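PDB 5JCD: chitin elicitor-binding protein from Oryza sativa subsp. japonica, which binds chitin oligosaccharide elicitors at the rice cell membrane and helps pass on the signal that triggers defence responses. Local coordinates for residues P40-A45 with S62-P67; T25-L30 with A56-N61; K14-Y19 with N143-A148. All coordinates share one frame; numbering follows the deposited sequence.

Contact 1 (P40-A45 with S62-P67); sequences PDLLGA and STVKIP
Leu-42 drives one methyl, CD1, into the backbone of strand 63-67, and the tight half of the contact is built around that atom. It lies only 3.2 Å from Lys-65 O, a close carbon-to-oxygen approach that presses the side chain against the strand itself. Its other neighbours are apolar: the CD of Pro-67 is 3.8 Å from Leu-42 CD1, with the leucine and the proline ring crossing at about a right angle, and CG1 of Val-64 is 4.0 Å from the same methyl. Ile-66 CG1 adds a fourth touch although its CB points away from the helix. In the leucine, chi1 sets CG anti to the backbone N (-174°), and chi2 (52°) then brings CD1 nearer the strand than the root of the side chain is. Helix 40-45 and strand 63-67 run at 130° to each other, their axes 7.7 Å apart at the closest. This is the second helix of a beta-alpha-alpha-beta unit lying against the closing strand, a topology consistent with a LysM module, here in the N-terminal part of the chain. Tyr-27 and Val-31 of the first helix, 27-34, pack on Leu-42 as well.

Around Ala-45 and Lys-65, both partly exposed, the packing is looser. Ala-45 CB rests 3.9 Å from Pro-67 CG, while the carbonyl O of Ala-45 is met by the aliphatic stem of Lys-65, whose CB comes to 3.8 Å and CD to 3.4 Å. Asn-46, the next residue, ties the two elements together by polar contacts: its OD1 bonds Lys-65 N and its ND2 bonds Leu-42 O. Asp-41 marks the exposed fringe, its backbone O merely brushing the proline ring.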
loop_
_atom_site.group_PDB
_atom_site.type_symbol
_atom_site.label_atom_id
_atom_site.label_comp_id
_atom_site.label_asym_id
_atom_site.label_seq_id
_atom_site.Cartn_x
_atom_site.Cartn_y
_atom_site.Cartn_z
ATOM N N PRO A 40 3.865 -13.630 -12.044
ATOM C CA PRO A 40 4.327 -12.856 -13.208
ATOM C C PRO A 40 3.916 -11.378 -13.178
ATOM O O PRO A 40 4.645 -10.523 -13.676
ATOM C CB PRO A 40 3.679 -13.561 -14.411
ATOM C CG PRO A 40 2.891 -14.661 -13.886
ATOM C CD PRO A 40 3.062 -14.806 -12.426
ATOM N N ASP A 41 2.768 -11.069 -12.592
ATOM C CA ASP A 41 2.383 -9.673 -12.469
ATOM C C ASP A 41 3.290 -8.940 -11.471
ATOM O O ASP A 41 3.624 -7.781 -11.680
ATOM C CB ASP A 41 0.906 -9.532 -12.097
ATOM C CG ASP A 41 -0.029 -9.920 -13.245
ATOM O OD1 ASP A 41 0.416 -9.962 -14.419
ATOM O OD2 ASP A 41 -1.215 -10.200 -12.973
ATOM N N LEU A 42 3.695 -9.618 -10.399
ATOM C CA LEU A 42 4.603 -8.994 -9.433
ATOM C C LEU A 42 5.930 -8.657 -10.112
ATOM O O LEU A 42 6.447 -7.557 -9.952
ATOM C CB LEU A 42 4.814 -9.886 -8.189
ATOM C CG LEU A 42 5.632 -9.279 -7.035
ATOM C CD1 LEU A 42 5.065 -7.907 -6.627
ATOM C CD2 LEU A 42 5.681 -10.202 -5.789
ATOM N N LEU A 43 6.454 -9.601 -10.891
ATOM C CA LEU A 43 7.707 -9.421 -11.625
ATOM C C LEU A 43 7.650 -8.272 -12.624
ATOM O O LEU A 43 8.582 -7.457 -12.719
ATOM C CB LEU A 43 8.080 -10.725 -12.338
ATOM C CG LEU A 43 8.282 -11.930 -11.401
ATOM C CD1 LEU A 43 8.445 -13.234 -12.174
ATOM C CD2 LEU A 43 9.458 -11.722 -10.467
ATOM N N GLY A 44 6.555 -8.207 -13.372
ATOM C CA GLY A 44 6.356 -7.139 -14.334
ATOM C C GLY A 44 6.233 -5.766 -13.686
ATOM O O GLY A 44 6.709 -4.764 -14.220
ATOM N N ALA A 45 5.529 -5.707 -12.560
ATOM C CA ALA A 45 5.413 -4.465 -11.799
ATOM C C ALA A 45 6.776 -3.957 -11.321
ATOM O O ALA A 45 6.947 -2.778 -11.050
ATOM C CB ALA A 45 4.483 -4.653 -10.624
ATOM N N SER A 62 14.919 -3.029 1.024
ATOM C CA SER A 62 14.725 -2.627 -0.372
ATOM C C SER A 62 13.249 -2.618 -0.695
ATOM O O SER A 62 12.453 -3.217 0.028
ATOM C CB SER A 62 15.449 -3.569 -1.325
ATOM O OG SER A 62 14.700 -4.749 -1.531
ATOM N N THR A 63 12.874 -1.926 -1.766
ATOM C CA THR A 63 11.454 -1.748 -2.074
ATOM C C THR A 63 10.971 -2.641 -3.209
ATOM O O THR A 63 11.729 -2.993 -4.094
ATOM C CB THR A 63 11.135 -0.290 -2.446
ATOM O OG1 THR A 63 11.861 0.064 -3.624
ATOM C CG2 THR A 63 11.521 0.653 -1.298
ATOM N N VAL A 64 9.697 -3.009 -3.149
ATOM C CA VAL A 64 9.062 -3.795 -4.179
ATOM C C VAL A 64 7.683 -3.249 -4.408
ATOM O O VAL A 64 6.914 -3.062 -3.472
ATOM C CB VAL A 64 8.879 -5.278 -3.762
ATOM C CG1 VAL A 64 8.234 -6.092 -4.908
ATOM C CG2 VAL A 64 10.192 -5.886 -3.356
ATOM N N LYS A 65 7.351 -3.042 -5.671
ATOM C CA LYS A 65 6.031 -2.600 -6.033
ATOM C C LYS A 65 5.071 -3.772 -5.955
ATOM O O LYS A 65 5.241 -4.758 -6.648
ATOM C CB LYS A 65 6.074 -2.065 -7.444
ATOM C CG LYS A 65 4.981 -1.065 -7.788
ATOM C CD LYS A 65 5.317 -0.427 -9.141
ATOM C CE LYS A 65 4.437 0.748 -9.491
ATOM N NZ LYS A 65 3.017 0.378 -9.624
ATOM N N ILE A 66 4.037 -3.651 -5.149
ATOM C CA ILE A 66 3.086 -4.741 -5.017
ATOM C C ILE A 66 1.700 -4.288 -5.459
ATOM O O ILE A 66 1.110 -3.435 -4.829
ATOM C CB ILE A 66 3.074 -5.318 -3.581
ATOM C CG1 ILE A 66 4.494 -5.787 -3.219
ATOM C CG2 ILE A 66 2.037 -6.443 -3.456
ATOM C CD1 ILE A 66 4.626 -6.430 -1.891
ATOM N N PRO A 67 1.218 -4.827 -6.595
ATOM C CA PRO A 67 -0.103 -4.546 -7.179
ATOM C C PRO A 67 -1.209 -5.324 -6.501
ATOM O O PRO A 67 -0.960 -6.406 -5.972
ATOM C CB PRO A 67 0.033 -4.998 -8.648
ATOM C CG PRO A 67 1.274 -5.789 -8.738
ATOM C CD PRO A 67 1.984 -5.794 -7.396
#

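Contact 2 (T25-L30 with A56-N61); sequences TTYGNL and APVAAN. With NAG (2-acetamido-2-deoxy-beta-D-glucopyranose), chain E.
The Tyr-27 ring presents an edge to Ala-56: the carbonyl O of Ala-56 lies in the ring plane, 3.4 Å from Tyr-27 CD1. Val-58 CG2 meets the same ring obliquely, 3.7 Å from Tyr-27 CE1, and also touches Leu-30 CD1; Leu-42 and Leu-43 of helix 39-45 pack on the tyrosine too. Ala-56 O accepts the N-H of Tyr-27 at 3.0 Å, nearly along the C=O axis. Thr-25 and Val-58 form an antiparallel hydrogen-bonded pair. Thr-25 N donates to Val-58 O within the carbonyl plane, whereas Val-58 N reaches Thr-25 O at 2.8 Å from above the plane, though almost straight at hydrogen (178°). Thr-25 CG2 lies alongside Val-58 CB, the two side chains pointing the same way. Thr-26 follows as the N-cap of helix 27-34: with OG1 between the backbone N and the carbonyl carbon (chi1 66°), it accepts from Asn-29 N at 3.2 Å. An alanine here would lose OG1 and would probably leave the Asn-29 amide without its cap, fraying the first turn of the helix. Beyond the bridge, Asn-61 ND2 is joined covalently to the C1 of N-acetylglucosamine, which also hydrogen-bonds to Pro-22 O. A short antiparallel bridge leading into a side-chain-capped helix thus tethers the first helix of what is probably a LysM module at the N-terminal end of the chain to an N-glycosylated loop.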
loop_
_atom_site.group_PDB
_atom_site.type_symbol
_atom_site.label_atom_id
_atom_site.label_comp_id
_atom_site.label_asym_id
_atom_site.label_seq_id
_atom_site.Cartn_x
_atom_site.Cartn_y
_atom_site.Cartn_z
ATOM N N THR A 25 14.028 -11.583 1.523
ATOM C CA THR A 25 12.976 -12.525 1.177
ATOM C C THR A 25 13.056 -12.759 -0.326
ATOM O O THR A 25 14.066 -12.441 -0.967
ATOM C CB THR A 25 11.567 -12.006 1.599
ATOM O OG1 THR A 25 10.558 -12.940 1.201
ATOM C CG2 THR A 25 11.260 -10.683 0.965
ATOM N N THR A 26 11.996 -13.295 -0.902
ATOM C CA THR A 26 11.984 -13.520 -2.338
ATOM C C THR A 26 10.646 -13.084 -2.909
ATOM O O THR A 26 9.667 -12.952 -2.168
ATOM C CB THR A 26 12.159 -15.023 -2.632
ATOM O OG1 THR A 26 11.011 -15.728 -2.138
ATOM C CG2 THR A 26 13.416 -15.576 -1.944
ATOM N N TYR A 27 10.581 -12.928 -4.229
ATOM C CA TYR A 27 9.313 -12.599 -4.882
ATOM C C TYR A 27 8.243 -13.637 -4.570
ATOM O O TYR A 27 7.100 -13.268 -4.305
ATOM C CB TYR A 27 9.496 -12.361 -6.398
ATOM C CG TYR A 27 10.012 -10.949 -6.723
ATOM C CD1 TYR A 27 11.357 -10.628 -6.642
ATOM C CD2 TYR A 27 9.127 -9.938 -7.086
ATOM C CE1 TYR A 27 11.810 -9.330 -6.920
ATOM C CE2 TYR A 27 9.563 -8.657 -7.358
ATOM C CZ TYR A 27 10.907 -8.356 -7.263
ATOM O OH TYR A 27 11.340 -7.079 -7.550
ATOM N N GLY A 28 8.619 -14.917 -4.543
ATOM C CA GLY A 28 7.688 -15.998 -4.228
ATOM C C GLY A 28 7.028 -15.844 -2.871
ATOM O O GLY A 28 5.823 -16.061 -2.729
ATOM N N ASN A 29 7.816 -15.477 -1.861
ATOM C CA ASN A 29 7.268 -15.236 -0.527
ATOM C C ASN A 29 6.318 -14.045 -0.441
ATOM O O ASN A 29 5.323 -14.068 0.295
ATOM C CB ASN A 29 8.380 -15.040 0.484
ATOM C CG ASN A 29 8.973 -16.328 0.929
ATOM O OD1 ASN A 29 10.186 -16.511 0.898
ATOM N ND2 ASN A 29 8.121 -17.247 1.347
ATOM N N LEU A 30 6.658 -12.993 -1.170
ATOM C CA LEU A 30 5.835 -11.798 -1.220
ATOM C C LEU A 30 4.498 -12.161 -1.850
ATOM O O LEU A 30 3.440 -11.799 -1.337
ATOM C CB LEU A 30 6.560 -10.694 -2.012
ATOM C CG LEU A 30 7.727 -10.047 -1.263
ATOM C CD1 LEU A 30 8.513 -9.050 -2.119
ATOM C CD2 LEU A 30 7.158 -9.349 -0.057
ATOM N N ALA A 56 13.749 -15.221 -6.798
ATOM C CA ALA A 56 14.467 -13.970 -7.042
ATOM C C ALA A 56 14.486 -13.122 -5.760
ATOM O O ALA A 56 13.443 -12.866 -5.151
ATOM C CB ALA A 56 13.818 -13.216 -8.165
ATOM N N PRO A 57 15.680 -12.676 -5.365
ATOM C CA PRO A 57 15.862 -12.137 -4.013
ATOM C C PRO A 57 15.385 -10.692 -3.865
ATOM O O PRO A 57 15.529 -9.874 -4.768
ATOM C CB PRO A 57 17.377 -12.228 -3.814
ATOM C CG PRO A 57 17.917 -11.979 -5.194
ATOM C CD PRO A 57 16.930 -12.654 -6.139
ATOM N N VAL A 58 14.794 -10.401 -2.717
ATOM C CA VAL A 58 14.541 -9.028 -2.325
ATOM C C VAL A 58 15.324 -8.799 -1.052
ATOM O O VAL A 58 15.098 -9.464 -0.038
ATOM C CB VAL A 58 13.050 -8.768 -2.064
ATOM C CG1 VAL A 58 12.836 -7.318 -1.674
ATOM C CG2 VAL A 58 12.221 -9.147 -3.280
ATOM N N ALA A 59 16.243 -7.849 -1.101
ATOM C CA ALA A 59 17.105 -7.578 0.037
ATOM C C ALA A 59 16.308 -6.898 1.133
ATOM O O ALA A 59 15.291 -6.248 0.872
ATOM C CB ALA A 59 18.273 -6.715 -0.373
ATOM N N ALA A 60 16.775 -7.064 2.360
ATOM C CA ALA A 60 16.252 -6.316 3.485
ATOM C C ALA A 60 16.306 -4.818 3.192
ATOM O O ALA A 60 17.296 -4.335 2.646
ATOM C CB ALA A 60 17.069 -6.631 4.718
ATOM N N ASN A 61 15.225 -4.122 3.552
ATOM C CA ASN A 61 15.058 -2.675 3.442
ATOM C C ASN A 61 14.825 -2.152 2.027
ATOM O O ASN A 61 14.528 -0.972 1.858
ATOM C CB ASN A 61 16.256 -1.930 4.048
ATOM C CG ASN A 61 16.571 -2.382 5.442
ATOM O OD1 ASN A 61 15.840 -2.063 6.389
ATOM N ND2 ASN A 61 17.657 -3.169 5.578
HETATM C C1 NAG E . 18.039 -3.444 6.943
HETATM C C2 NAG E . 18.529 -2.267 7.788
HETATM C C3 NAG E . 18.928 -2.664 9.202
HETATM C C4 NAG E . 17.878 -3.559 9.862
HETATM C C5 NAG E . 17.466 -4.681 8.921
HETATM C C6 NAG E . 16.271 -5.411 9.513
HETATM C C7 NAG E . 19.441 -0.522 6.382
HETATM C C8 NAG E . 20.624 -0.071 5.589
HETATM N N2 NAG E . 19.631 -1.612 7.109
HETATM O O3 NAG E . 18.994 -1.465 9.932
HETATM O O4 NAG E . 18.346 -4.100 11.094
HETATM O O5 NAG E . 17.084 -4.199 7.642
HETATM O O6 NAG E . 15.992 -6.561 8.753
HETATM O O7 NAG E . 18.372 0.088 6.348
#

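Contact 3 (K14-Y19 with N143-A148); sequences KSAILY and NVMHLA
Strands 14-19 and 145-148 are parallel neighbours in the mixed sheet at the centre of the chain, and their backbones form a largely buried ladder. Ala-16 is bonded through both N and O to the one neighbouring strand: its N donates to His-146 O at 3.0 Å, and its O accepts from Ala-148 N. Leu-18 N then closes on Ala-148 O with a nearly straight bond (174°). On one face of the sheet Leu-147 follows up the ladder: its CG is anti to the backbone N (chi1 175°), and CD1 lies 3.6 Å from Leu-18 N and 3.8 Å from Ala-16 CB. On the other face Ile-17 CG2 packs on Ala-148 CB at 3.6 Å.

The opposite edge of strand 12-20 pairs antiparallel with strand 63-72, and strand 145-150 pairs in the same way with 188-193. Strands 145-150 and 188-193 belong to the LysM 2 region, and strands 12-20 and 63-72 probably form the corresponding pair of an N-terminal LysM-like module, so this parallel seam appears to join two modules in one continuous sheet.

At its beginning the pairing parts and a water fills in. It donates to Lys-14 O, accepts from His-146 N at 2.8 Å, and bonds Ser-15 OG. Met-145 CG, meanwhile, presses on Lys-14 O at 3.4 Å. The His-146 ring turns the edge of its plane to that water, while ND1 bonds Asp-190 OD1 and NE2 bonds the backbone O of Asp-137; these two acceptors would probably favour a protonated imidazole.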
loop_
_atom_site.group_PDB
_atom_site.type_symbol
_atom_site.label_atom_id
_atom_site.label_comp_id
_atom_site.label_asym_id
_atom_site.label_seq_id
_atom_site.Cartn_x
_atom_site.Cartn_y
_atom_site.Cartn_z
ATOM N N LYS A 14 -7.043 -1.484 -10.402
ATOM C CA LYS A 14 -5.711 -1.907 -9.996
ATOM C C LYS A 14 -4.916 -0.787 -9.263
ATOM O O LYS A 14 -4.797 0.324 -9.768
ATOM C CB LYS A 14 -4.942 -2.418 -11.229
ATOM C CG LYS A 14 -3.760 -3.315 -10.871
ATOM C CD LYS A 14 -3.175 -4.032 -12.093
ATOM C CE LYS A 14 -2.007 -3.289 -12.737
ATOM N NZ LYS A 14 -2.394 -2.379 -13.862
ATOM N N SER A 15 -4.367 -1.092 -8.084
ATOM C CA SER A 15 -3.532 -0.150 -7.324
ATOM C C SER A 15 -2.254 -0.844 -6.896
ATOM O O SER A 15 -2.029 -2.011 -7.237
ATOM C CB SER A 15 -4.246 0.319 -6.060
ATOM O OG SER A 15 -5.383 1.101 -6.331
ATOM N N ALA A 16 -1.425 -0.134 -6.136
ATOM C CA ALA A 16 -0.192 -0.713 -5.599
ATOM C C ALA A 16 0.287 -0.042 -4.311
ATOM O O ALA A 16 -0.069 1.102 -4.040
ATOM C CB ALA A 16 0.941 -0.652 -6.662
ATOM N N ILE A 17 1.106 -0.753 -3.539
ATOM C CA ILE A 17 1.950 -0.114 -2.531
ATOM C C ILE A 17 3.396 -0.292 -2.948
ATOM O O ILE A 17 3.758 -1.311 -3.526
ATOM C CB ILE A 17 1.774 -0.715 -1.093
ATOM C CG1 ILE A 17 2.097 -2.225 -1.093
ATOM C CG2 ILE A 17 0.376 -0.428 -0.541
ATOM C CD1 ILE A 17 2.043 -2.939 0.315
ATOM N N LEU A 18 4.236 0.687 -2.643
ATOM C CA LEU A 18 5.667 0.468 -2.793
ATOM C C LEU A 18 6.126 -0.130 -1.460
ATOM O O LEU A 18 6.219 0.564 -0.441
ATOM C CB LEU A 18 6.404 1.768 -3.121
ATOM C CG LEU A 18 7.903 1.601 -3.345
ATOM C CD1 LEU A 18 8.179 0.743 -4.601
ATOM C CD2 LEU A 18 8.645 2.937 -3.409
ATOM N N TYR A 19 6.364 -1.434 -1.449
ATOM C CA TYR A 19 6.617 -2.140 -0.190
ATOM C C TYR A 19 8.085 -2.150 0.171
ATOM O O TYR A 19 8.927 -2.492 -0.656
ATOM C CB TYR A 19 6.095 -3.582 -0.280
ATOM C CG TYR A 19 6.222 -4.387 0.993
ATOM C CD1 TYR A 19 5.538 -4.006 2.145
ATOM C CD2 TYR A 19 6.973 -5.560 1.033
ATOM C CE1 TYR A 19 5.612 -4.743 3.307
ATOM C CE2 TYR A 19 7.056 -6.308 2.200
ATOM C CZ TYR A 19 6.371 -5.886 3.332
ATOM O OH TYR A 19 6.433 -6.589 4.501
ATOM N N ASN A 143 -7.161 8.619 -16.286
ATOM C CA ASN A 143 -7.001 7.377 -15.556
ATOM C C ASN A 143 -5.600 7.222 -14.983
ATOM O O ASN A 143 -4.599 7.475 -15.655
ATOM C CB ASN A 143 -7.383 6.180 -16.423
ATOM C CG ASN A 143 -8.886 6.000 -16.505
ATOM O OD1 ASN A 143 -9.531 6.393 -17.477
ATOM N ND2 ASN A 143 -9.461 5.420 -15.450
ATOM N N VAL A 144 -5.547 6.835 -13.713
ATOM C CA VAL A 144 -4.271 6.681 -13.022
ATOM C C VAL A 144 -4.235 5.378 -12.235
ATOM O O VAL A 144 -5.266 4.815 -11.884
ATOM C CB VAL A 144 -4.013 7.842 -12.033
ATOM C CG1 VAL A 144 -3.522 9.091 -12.764
ATOM C CG2 VAL A 144 -5.262 8.125 -11.215
ATOM N N MET A 145 -3.030 4.917 -11.945
ATOM C CA MET A 145 -2.836 3.873 -10.972
ATOM C C MET A 145 -2.370 4.501 -9.662
ATOM O O MET A 145 -1.327 5.154 -9.625
ATOM C CB MET A 145 -1.784 2.871 -11.455
ATOM C CG MET A 145 -1.796 1.578 -10.616
ATOM S SD MET A 145 -0.238 0.715 -10.583
ATOM C CE MET A 145 0.153 0.592 -12.320
ATOM N N HIS A 146 -3.154 4.340 -8.605
ATOM C CA HIS A 146 -2.751 4.874 -7.302
ATOM C C HIS A 146 -1.699 4.032 -6.579
ATOM O O HIS A 146 -1.872 2.841 -6.349
ATOM C CB HIS A 146 -3.965 5.090 -6.416
ATOM C CG HIS A 146 -4.861 6.184 -6.906
ATOM N ND1 HIS A 146 -4.744 7.486 -6.486
ATOM C CD2 HIS A 146 -5.889 6.157 -7.786
ATOM C CE1 HIS A 146 -5.676 8.222 -7.073
ATOM N NE2 HIS A 146 -6.377 7.440 -7.867
ATOM N N LEU A 147 -0.613 4.690 -6.207
ATOM C CA LEU A 147 0.509 4.062 -5.533
ATOM C C LEU A 147 0.673 4.654 -4.148
ATOM O O LEU A 147 0.772 5.876 -3.994
ATOM C CB LEU A 147 1.787 4.302 -6.320
ATOM C CG LEU A 147 3.111 3.832 -5.719
ATOM C CD1 LEU A 147 3.164 2.312 -5.662
ATOM C CD2 LEU A 147 4.316 4.376 -6.497
ATOM N N ALA A 148 0.665 3.781 -3.147
ATOM C CA ALA A 148 0.921 4.168 -1.767
ATOM C C ALA A 148 2.408 4.235 -1.576
ATOM O O ALA A 148 3.110 3.248 -1.828
ATOM C CB ALA A 148 0.313 3.163 -0.799
HETATM O O HOH W 1 -5.365 2.556 -8.775
#

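How the contacts relate
Along the chain the segments come in the order 14-19, 25-30, 40-45, 56-61, 62-67 and 143-148, so contacts 1 and 2 interleave, and both fall between the two strands of contact 3. The centres of contacts 1 and 2 lie about 10 Å apart, with contact 1 about 11 Å and contact 2 about 20 Å from contact 3. Contacts 1 and 2 share the hydrophobic interior of the N-terminal module, where Val-64 touches Val-58, Tyr-27 and Leu-30. Contacts 1 and 3 share the central sheet, strand 63-72 pairing with strand 12-20. The series therefore runs from a glycosylated outer loop, through the interior of a probable LysM module, to its junction with the LysM 2 region.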